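Local coordinates for OmpT protein (Vibrio cholerae serotype O1, PDB 6EHD), which forms a diffusion porin of the outer membrane, a beta-barrel channel that probably lets ions and small solutes through, at residues A[18-23]-A[282-287]; A[113-118]-A[303-308]. The protein carries 1 engineered substitution. All coordinates share one frame; numbering follows the deposited sequence. Where two conformers were deposited one is given.

Interaction 1: residues A[18-23]-A[282-287]; sequences RTELKF and RVYAEY. With C8E ((hydroxyethyloxy)tri(ethyloxy)octane), chain G.
On the wall of the porin barrel, Glu20 of strand 9-24 and Tyr284 of strand 281-291 meet across the intervening strand 314-324, to which both are antiparallel. The backbones are therefore second neighbours, and even the nearest alpha carbons, the CA atoms of Glu20 and Tyr284, stand 9.5 Å apart. The side chains span this gap with a short hydrogen bond from Tyr284 OH to Glu20 OE2 (2.6 Å). The carboxylate is turned nearly perpendicular to the phenol ring, at 83°, and accepts through the anti lone pair of OE2, on the side away from OE1. OE2 itself lies in the plane of the ring, beyond its hydroxyl edge. Glu20 reaches there with an extended chain. Tyr284 instead has CG between the backbone N and the carbonyl carbon (chi1 36°), which tips the ring over towards strand 9-24. The buried phenol oxygen is gripped twice, since it also bonds Arg322 NE, and this nearby guanidinium would be expected to favour a charged Glu20. The ring stacks with that of Tyr101. Two residues earlier on strand 9-24, Arg18 NH2 bonds Gly301 O; its weak bond to the detergent oxygen C8E O21 is doubtful. Strand 314-324 thus lies between the two segments, strand 30-47 flanks the far edge of 18-23, and strand 263-276 borders 282-287.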
loop_
_atom_site.group_PDB
_atom_site.type_symbol
_atom_site.label_atom_id
_atom_site.label_comp_id
_atom_site.label_asym_id
_atom_site.label_seq_id
_atom_site.Cartn_x
_atom_site.Cartn_y
_atom_site.Cartn_z
ATOM N N ARG A 18 -16.151 3.386 -8.113
ATOM C CA ARG A 18 -16.050 1.908 -7.926
ATOM C C ARG A 18 -17.347 1.326 -7.310
ATOM O O ARG A 18 -17.928 1.909 -6.382
ATOM C CB ARG A 18 -14.868 1.545 -6.997
ATOM C CG ARG A 18 -13.506 2.169 -7.431
ATOM C CD ARG A 18 -12.345 1.578 -6.637
ATOM N NE ARG A 18 -11.049 2.021 -7.070
ATOM C CZ ARG A 18 -9.891 1.558 -6.592
ATOM N NH1 ARG A 18 -8.780 2.030 -7.063
ATOM N NH2 ARG A 18 -9.853 0.705 -5.588
ATOM N N THR A 19 -17.761 0.148 -7.786
ATOM C CA THR A 19 -18.758 -0.696 -7.084
ATOM C C THR A 19 -18.151 -2.095 -6.838
ATOM O O THR A 19 -17.722 -2.740 -7.789
ATOM C CB THR A 19 -19.982 -0.836 -8.013
ATOM O OG1 THR A 19 -20.533 0.475 -8.283
ATOM C CG2 THR A 19 -21.050 -1.728 -7.429
ATOM N N GLU A 20 -18.099 -2.516 -5.598
ATOM C CA GLU A 20 -17.438 -3.801 -5.178
ATOM C C GLU A 20 -18.367 -4.583 -4.212
ATOM O O GLU A 20 -19.000 -3.967 -3.311
ATOM C CB GLU A 20 -16.067 -3.476 -4.493
ATOM C CG GLU A 20 -15.066 -2.923 -5.561
ATOM C CD GLU A 20 -13.628 -2.589 -5.056
ATOM O OE1 GLU A 20 -13.499 -2.276 -3.895
ATOM O OE2 GLU A 20 -12.713 -2.454 -5.910
ATOM N N LEU A 21 -18.454 -5.899 -4.438
ATOM C CA LEU A 21 -19.178 -6.850 -3.587
ATOM C C LEU A 21 -18.153 -7.831 -3.035
ATOM O O LEU A 21 -17.387 -8.413 -3.841
ATOM C CB LEU A 21 -20.145 -7.604 -4.442
ATOM C CG LEU A 21 -21.251 -6.709 -5.051
ATOM C CD1 LEU A 21 -20.860 -6.106 -6.394
ATOM C CD2 LEU A 21 -22.571 -7.490 -5.241
ATOM N N LYS A 22 -18.129 -7.970 -1.705
ATOM C CA LYS A 22 -17.193 -8.885 -1.011
ATOM C C LYS A 22 -17.946 -10.019 -0.263
ATOM O O LYS A 22 -18.964 -9.730 0.443
ATOM C CB LYS A 22 -16.293 -8.121 -0.090
ATOM C CG LYS A 22 -15.261 -7.278 -0.852
ATOM C CD LYS A 22 -14.382 -6.432 0.068
ATOM C CE LYS A 22 -13.321 -7.238 0.757
ATOM N NZ LYS A 22 -12.453 -6.304 1.499
ATOM N N PHE A 23 -17.482 -11.269 -0.455
ATOM C CA PHE A 23 -18.112 -12.461 0.174
ATOM C C PHE A 23 -17.059 -13.129 1.054
ATOM O O PHE A 23 -16.189 -13.848 0.552
ATOM C CB PHE A 23 -18.608 -13.445 -0.866
ATOM C CG PHE A 23 -19.547 -12.852 -1.927
ATOM C CD1 PHE A 23 -19.038 -12.057 -2.966
ATOM C CD2 PHE A 23 -20.925 -13.150 -1.923
ATOM C CE1 PHE A 23 -19.884 -11.498 -3.951
ATOM C CE2 PHE A 23 -21.789 -12.592 -2.871
ATOM C CZ PHE A 23 -21.284 -11.763 -3.903
ATOM N N ARG A 282 -13.216 -1.022 -16.385
ATOM C CA ARG A 282 -12.823 -2.424 -16.212
ATOM C C ARG A 282 -13.581 -3.110 -15.115
ATOM O O ARG A 282 -14.172 -2.479 -14.278
ATOM C CB ARG A 282 -11.327 -2.484 -15.861
ATOM C CG ARG A 282 -10.970 -1.979 -14.498
ATOM C CD ARG A 282 -9.432 -2.067 -14.199
ATOM N NE ARG A 282 -8.644 -1.169 -15.043
ATOM C CZ ARG A 282 -7.327 -0.923 -14.811
ATOM N NH1 ARG A 282 -6.665 -1.547 -13.802
ATOM N NH2 ARG A 282 -6.667 -0.026 -15.572
ATOM N N VAL A 283 -13.533 -4.455 -15.155
ATOM C CA VAL A 283 -14.155 -5.314 -14.138
ATOM C C VAL A 283 -13.150 -6.425 -13.742
ATOM O O VAL A 283 -12.185 -6.696 -14.452
ATOM C CB VAL A 283 -15.485 -5.994 -14.621
ATOM C CG1 VAL A 283 -16.527 -4.867 -14.904
ATOM C CG2 VAL A 283 -15.262 -6.843 -15.823
ATOM N N TYR A 284 -13.428 -7.004 -12.600
ATOM C CA TYR A 284 -12.538 -8.065 -12.093
ATOM C C TYR A 284 -13.268 -8.996 -11.096
ATOM O O TYR A 284 -14.243 -8.595 -10.418
ATOM C CB TYR A 284 -11.300 -7.410 -11.366
ATOM C CG TYR A 284 -11.569 -6.144 -10.603
ATOM C CD1 TYR A 284 -11.562 -4.907 -11.231
ATOM C CD2 TYR A 284 -11.910 -6.169 -9.287
ATOM C CE1 TYR A 284 -11.882 -3.731 -10.577
ATOM C CE2 TYR A 284 -12.173 -4.973 -8.581
ATOM C CZ TYR A 284 -12.221 -3.743 -9.255
ATOM O OH TYR A 284 -12.500 -2.577 -8.520
ATOM N N ALA A 285 -12.745 -10.236 -10.967
ATOM C CA ALA A 285 -13.275 -11.189 -10.028
ATOM C C ALA A 285 -12.095 -12.001 -9.423
ATOM O O ALA A 285 -11.173 -12.386 -10.196
ATOM C CB ALA A 285 -14.208 -12.166 -10.768
ATOM N N GLU A 286 -12.192 -12.260 -8.127
ATOM C CA GLU A 286 -11.096 -12.885 -7.426
ATOM C C GLU A 286 -11.545 -13.858 -6.357
ATOM O O GLU A 286 -12.499 -13.618 -5.611
ATOM C CB GLU A 286 -10.261 -11.693 -6.739
ATOM C CG GLU A 286 -8.923 -12.092 -6.116
ATOM C CD GLU A 286 -8.165 -10.789 -5.645
ATOM O OE1 GLU A 286 -7.961 -9.919 -6.573
ATOM O OE2 GLU A 286 -7.829 -10.698 -4.448
ATOM N N TYR A 287 -10.753 -14.926 -6.208
ATOM C CA TYR A 287 -10.880 -15.855 -5.050
ATOM C C TYR A 287 -9.627 -15.730 -4.161
ATOM O O TYR A 287 -8.487 -15.696 -4.683
ATOM C CB TYR A 287 -10.921 -17.266 -5.630
ATOM C CG TYR A 287 -10.741 -18.385 -4.599
ATOM C CD1 TYR A 287 -11.625 -18.528 -3.528
ATOM C CD2 TYR A 287 -9.604 -19.232 -4.623
ATOM C CE1 TYR A 287 -11.445 -19.570 -2.555
ATOM C CE2 TYR A 287 -9.400 -20.228 -3.636
ATOM C CZ TYR A 287 -10.344 -20.409 -2.622
ATOM O OH TYR A 287 -10.162 -21.453 -1.675
HETATM C C11 C8E G . -1.602 -5.176 -11.104
HETATM O O12 C8E G . -2.905 -4.654 -10.723
HETATM C C13 C8E G . -3.060 -4.630 -9.280
HETATM C C14 C8E G . -4.324 -3.899 -8.859
HETATM O O15 C8E G . -4.079 -2.518 -9.221
HETATM C C16 C8E G . -5.163 -1.698 -9.556
HETATM C C17 C8E G . -5.611 -1.271 -8.235
HETATM O O18 C8E G . -5.744 0.140 -8.102
HETATM C C19 C8E G . -6.332 0.789 -6.961
HETATM C C20 C8E G . -5.926 1.587 -5.663
HETATM O O21 C8E G . -6.934 1.823 -4.540
#

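Interaction 2: residues A[113-118]-A[303-308]; sequences LSDALH and DAEVKA. With C8E ((hydroxyethyloxy)tri(ethyloxy)octane), chain G.
Asp115, on a type I' turn from Ser114 to Leu117, sends its CB toward Glu305 of strand 304-307. This CB lies 3.3 Å from Glu305 OE2, the closest side-chain approach between the pair. CG, set beside the backbone N (chi1 -63°), is 4.0 Å from the same Glu305 OE2, and the Asp115 side chain crosses that of Glu305 at a slant, the carboxylate planes 37° apart. The tip atom OD1 is 4.1 Å from Glu305 OE2, two like charges with no bond between them. OD1 instead accepts from a water (2.9 Å), which in turn takes a weak bond from Lys307 NZ; that ammonium may offset part of the negative charge. Glu305 OE2 also comes within 3.1 Å of the backbone Asp115 O, acceptor against acceptor. Glu305 has a second deposited conformer, so the details of this approach are doubtful. Behind Asp115 the turn is braced from within, Ser114 OG accepting from Ala116 N at 3.1 Å to form an ST turn. Residues 303-308 lie in the connection before the last barrel strand, 314-324, and meet 113-118 within the barrel; the latter is consistent with the end of the inward-folded third loop that narrows general porins.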
loop_
_atom_site.group_PDB
_atom_site.type_symbol
_atom_site.label_atom_id
_atom_site.label_comp_id
_atom_site.label_asym_id
_atom_site.label_seq_id
_atom_site.Cartn_x
_atom_site.Cartn_y
_atom_site.Cartn_z
ATOM N N LEU A 113 1.632 -0.031 11.514
ATOM C CA LEU A 113 1.289 1.153 12.319
ATOM C C LEU A 113 0.735 2.396 11.606
ATOM O O LEU A 113 -0.086 3.123 12.195
ATOM C CB LEU A 113 2.491 1.544 13.197
ATOM C CG LEU A 113 3.212 0.464 14.018
ATOM C CD1 LEU A 113 4.402 0.997 14.809
ATOM C CD2 LEU A 113 2.289 -0.296 14.950
ATOM N N SER A 114 1.156 2.630 10.356
ATOM C CA SER A 114 0.902 3.881 9.638
ATOM C C SER A 114 -0.380 3.825 8.817
ATOM O O SER A 114 -0.925 4.882 8.493
ATOM C CB SER A 114 2.126 4.200 8.708
ATOM O OG SER A 114 2.242 3.177 7.709
ATOM N N ASP A 115 -0.866 2.615 8.459
ATOM C CA ASP A 115 -1.914 2.441 7.428
ATOM C C ASP A 115 -1.541 3.189 6.097
ATOM O O ASP A 115 -2.397 3.674 5.409
ATOM C CB ASP A 115 -3.307 2.927 7.923
ATOM C CG ASP A 115 -3.818 2.128 9.128
ATOM O OD1 ASP A 115 -3.321 1.001 9.412
ATOM O OD2 ASP A 115 -4.719 2.646 9.813
ATOM N N ALA A 116 -0.242 3.311 5.809
ATOM C CA ALA A 116 0.263 3.776 4.561
ATOM C C ALA A 116 0.079 5.287 4.363
ATOM O O ALA A 116 0.261 5.764 3.260
ATOM C CB ALA A 116 -0.315 2.972 3.390
ATOM N N LEU A 117 -0.135 6.043 5.441
ATOM C CA LEU A 117 -0.401 7.471 5.337
ATOM C C LEU A 117 0.300 8.246 6.470
ATOM O O LEU A 117 0.278 7.759 7.604
ATOM C CB LEU A 117 -1.925 7.632 5.486
ATOM C CG LEU A 117 -2.601 8.992 5.728
ATOM C CD1 LEU A 117 -2.409 9.818 4.484
ATOM C CD2 LEU A 117 -4.083 8.859 6.055
ATOM N N HIS A 118 0.815 9.450 6.156
ATOM C CA HIS A 118 1.291 10.451 7.165
ATOM C C HIS A 118 0.921 11.814 6.633
ATOM O O HIS A 118 1.187 12.188 5.441
ATOM C CB HIS A 118 2.793 10.306 7.438
ATOM C CG HIS A 118 3.323 11.057 8.650
ATOM N ND1 HIS A 118 3.394 12.442 8.715
ATOM C CD2 HIS A 118 3.875 10.596 9.808
ATOM C CE1 HIS A 118 3.888 12.788 9.902
ATOM N NE2 HIS A 118 4.257 11.694 10.549
ATOM N N ASP A 303 -7.575 -0.536 -1.439
ATOM C CA ASP A 303 -7.377 0.316 -0.297
ATOM C C ASP A 303 -7.903 -0.297 1.004
ATOM O O ASP A 303 -8.042 0.396 1.984
ATOM C CB ASP A 303 -8.121 1.656 -0.435
ATOM C CG ASP A 303 -7.295 2.746 -0.920
ATOM O OD1 ASP A 303 -6.407 2.513 -1.775
ATOM O OD2 ASP A 303 -7.588 3.875 -0.464
ATOM N N ALA A 304 -8.212 -1.561 1.081
ATOM C CA ALA A 304 -8.745 -2.074 2.361
ATOM C C ALA A 304 -7.612 -2.291 3.438
ATOM O O ALA A 304 -6.443 -2.594 3.106
ATOM C CB ALA A 304 -9.572 -3.303 2.139
ATOM N N GLU A 305 -7.929 -1.996 4.707
ATOM C CA GLU A 305 -7.013 -2.280 5.818
ATOM C C GLU A 305 -7.651 -3.452 6.569
ATOM O O GLU A 305 -8.864 -3.490 6.779
ATOM C CB GLU A 305 -6.758 -1.051 6.724
ATOM C CG GLU A 305 -6.092 0.158 6.025
ATOM C CD GLU A 305 -4.593 -0.006 5.755
ATOM O OE1 GLU A 305 -4.046 -1.110 5.918
ATOM O OE2 GLU A 305 -3.942 0.966 5.331
ATOM N N VAL A 306 -6.838 -4.454 6.870
ATOM C CA VAL A 306 -7.255 -5.600 7.640
ATOM C C VAL A 306 -6.455 -5.536 8.950
ATOM O O VAL A 306 -5.228 -5.457 8.923
ATOM C CB VAL A 306 -6.981 -6.964 6.904
ATOM C CG1 VAL A 306 -7.266 -8.118 7.860
ATOM C CG2 VAL A 306 -7.777 -7.071 5.605
ATOM N N LYS A 307 -7.148 -5.461 10.112
ATOM C CA LYS A 307 -6.448 -5.435 11.435
ATOM C C LYS A 307 -6.018 -6.836 11.804
ATOM O O LYS A 307 -6.506 -7.842 11.253
ATOM C CB LYS A 307 -7.319 -4.814 12.573
ATOM C CG LYS A 307 -7.649 -3.321 12.433
ATOM C CD LYS A 307 -6.378 -2.469 12.338
ATOM C CE LYS A 307 -6.448 -1.114 13.060
ATOM N NZ LYS A 307 -5.060 -0.596 13.382
ATOM N N ALA A 308 -5.137 -6.899 12.790
ATOM C CA ALA A 308 -4.647 -8.182 13.280
ATOM C C ALA A 308 -5.740 -9.212 13.499
ATOM O O ALA A 308 -6.805 -8.903 14.049
ATOM C CB ALA A 308 -3.851 -7.948 14.558
HETATM C C11 C8E G . -1.602 -5.176 -11.104
HETATM O O12 C8E G . -2.905 -4.654 -10.723
HETATM C C13 C8E G . -3.060 -4.630 -9.280
HETATM C C14 C8E G . -4.324 -3.899 -8.859
HETATM O O15 C8E G . -4.079 -2.518 -9.221
HETATM C C16 C8E G . -5.163 -1.698 -9.556
HETATM C C17 C8E G . -5.611 -1.271 -8.235
HETATM O O18 C8E G . -5.744 0.140 -8.102
HETATM C C19 C8E G . -6.332 0.789 -6.961
HETATM C C20 C8E G . -5.926 1.587 -5.663
HETATM O O21 C8E G . -6.934 1.823 -4.540
HETATM O O HOH W 1 -2.462 0.455 12.111
#

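In the fold
Interaction 1 is buried against the barrel wall, whereas interaction 2 is only partly buried and lies nearer the middle of the chain, its centre about 8 Å from the chain centre against about 18 Å for interaction 1. The two centres are about 20 Å apart, and the segments alternate in sequence. The first joins strands of the barrel through a direct bond donated by a phenol; the second brings a turn against a short strand of the last connection, with like charges close together, the aspartate of the pair being linked, weakly, to a lysine through water. The detergent C8E lies near Arg18 and Asp303, its fit beside Arg18 doubtful. They also pack directly, Lys22 NZ lying 4.2 Å from Ala304 CB.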